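Local atomic coordinates of peptide methionine sulfoxide reductase MsrA (PDB entry 4D7L), a protein that reduces the S-epimer of methionine sulfoxide, free or in proteins, back to methionine and so probably repairs proteins inactivated by oxidation. Residues P84-T89 and V117-D122. Sequence-based numbering, arbitrary orientation.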
# COMPACT_ATOMS: atom_id res chain seq x y z
N PRO A 84 -16.46 -1.11 -4.80
CA PRO A 84 -17.66 -1.19 -3.96
C PRO A 84 -17.38 -1.89 -2.63
O PRO A 84 -16.72 -2.94 -2.59
CB PRO A 84 -18.64 -2.00 -4.82
CG PRO A 84 -18.15 -1.78 -6.25
CD PRO A 84 -16.66 -1.73 -6.12
N GLY A 85 -17.84 -1.28 -1.54
CA GLY A 85 -17.68 -1.80 -0.19
C GLY A 85 -16.55 -1.14 0.59
O GLY A 85 -16.48 -1.28 1.80
N VAL A 86 -15.64 -0.47 -0.12
CA VAL A 86 -14.54 0.26 0.55
C VAL A 86 -15.10 1.60 1.00
O VAL A 86 -15.74 2.29 0.22
CB VAL A 86 -13.34 0.44 -0.39
CG1 VAL A 86 -12.30 1.41 0.22
CG2 VAL A 86 -12.71 -0.92 -0.68
N VAL A 87 -14.94 1.93 2.27
CA VAL A 87 -15.64 3.12 2.78
C VAL A 87 -14.70 4.27 3.12
O VAL A 87 -15.15 5.40 3.27
CB VAL A 87 -16.50 2.78 4.02
CG1 VAL A 87 -17.66 1.88 3.63
CG2 VAL A 87 -15.67 2.14 5.10
N TYR A 88 -13.40 3.98 3.22
CA TYR A 88 -12.37 5.00 3.45
C TYR A 88 -11.03 4.45 2.97
O TYR A 88 -10.78 3.24 3.08
CB TYR A 88 -12.28 5.38 4.94
CG TYR A 88 -11.14 6.34 5.29
CD1 TYR A 88 -11.27 7.71 5.07
CD2 TYR A 88 -9.94 5.87 5.83
CE1 TYR A 88 -10.23 8.60 5.40
CE2 TYR A 88 -8.89 6.74 6.15
CZ TYR A 88 -9.05 8.11 5.95
OH TYR A 88 -8.03 8.99 6.26
N THR A 89 -10.19 5.32 2.42
CA THR A 89 -8.79 4.96 2.15
C THR A 89 -7.84 6.09 2.56
O THR A 89 -8.26 7.25 2.70
CB THR A 89 -8.53 4.65 0.65
OG1 THR A 89 -8.72 5.85 -0.12
CG2 THR A 89 -9.44 3.53 0.13
N VAL A 117 -1.51 1.51 0.92
CA VAL A 117 -2.87 2.00 0.97
C VAL A 117 -3.59 1.38 2.15
O VAL A 117 -3.66 0.15 2.27
CB VAL A 117 -3.67 1.66 -0.30
CG1 VAL A 117 -5.11 2.25 -0.22
CG2 VAL A 117 -2.96 2.17 -1.55
N GLU A 118 -4.06 2.24 3.05
CA GLU A 118 -4.97 1.84 4.12
C GLU A 118 -6.36 1.69 3.50
O GLU A 118 -6.89 2.64 2.95
CB GLU A 118 -5.00 2.90 5.22
CG GLU A 118 -6.07 2.64 6.30
CD GLU A 118 -6.25 3.80 7.26
OE1 GLU A 118 -5.97 4.97 6.89
OE2 GLU A 118 -6.67 3.54 8.41
N VAL A 119 -6.91 0.48 3.53
CA VAL A 119 -8.22 0.21 2.95
C VAL A 119 -9.21 -0.15 4.06
O VAL A 119 -9.09 -1.20 4.69
CB VAL A 119 -8.15 -0.92 1.93
CG1 VAL A 119 -9.52 -1.14 1.28
CG2 VAL A 119 -7.11 -0.61 0.88
N VAL A 120 -10.15 0.73 4.31
CA VAL A 120 -11.17 0.46 5.30
C VAL A 120 -12.44 0.03 4.58
O VAL A 120 -12.93 0.74 3.72
CB VAL A 120 -11.46 1.69 6.15
CG1 VAL A 120 -12.50 1.36 7.20
CG2 VAL A 120 -10.16 2.18 6.80
N TYR A 121 -13.00 -1.12 4.95
CA TYR A 121 -14.10 -1.66 4.16
C TYR A 121 -15.23 -2.20 5.02
O TYR A 121 -15.04 -2.55 6.18
CB TYR A 121 -13.60 -2.75 3.20
CG TYR A 121 -13.02 -3.96 3.92
CD1 TYR A 121 -11.71 -3.95 4.39
CD2 TYR A 121 -13.79 -5.10 4.13
CE1 TYR A 121 -11.17 -5.04 5.05
CE2 TYR A 121 -13.26 -6.20 4.80
CZ TYR A 121 -11.95 -6.16 5.25
OH TYR A 121 -11.44 -7.25 5.91
N ASP A 122 -16.42 -2.26 4.41
CA ASP A 122 -17.60 -2.86 5.01
C ASP A 122 -17.62 -4.33 4.63
O ASP A 122 -17.86 -4.67 3.46
CB ASP A 122 -18.87 -2.16 4.49
CG ASP A 122 -20.16 -2.74 5.08
OD1 ASP A 122 -20.14 -3.84 5.69
OD2 ASP A 122 -21.22 -2.10 4.89
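V87 and Y88 both face V120 across antiparallel strands 86-89 and 117-121, whose N-to-C directions differ by 150° and whose axes approach to 4.5 Å. V120 O takes two amides, V87 N at 2.7 Å in the carbonyl plane and Y88 N by a weak, longer bond; V120 N returns a bond to Y88 O at 2.9 Å. Beyond the bulge, D122 N donates a nearly straight bond to G85 O (2.8 Å). Of the side chains, those of V86 and V119 cross at about a right angle, V86 CG2 meeting V119 CG1 at 3.8 Å, on the face that helices 73-81 and 128-137 cover. On the face of Y88 and V120, the tyrosine has CG anti to its backbone N (chi1 175°), which swings the ring so that its edge reaches V120; V120 CG2 lies near the ring plane, 3.8 Å from Y88 CD2. E118 OE1 lies at the same ring's edge, 3.5 Å from Y88 CE2, with the carboxylate plane 86° from the ring. S90 OG and R58 hold that carboxylate, OE1 by a hydrogen bond and OE2 by a salt bridge. Two residues opposite one, with both amides directed at one carbonyl, define a classic beta bulge, here between neighbouring strands of the central mixed sheet of the MsrA fold.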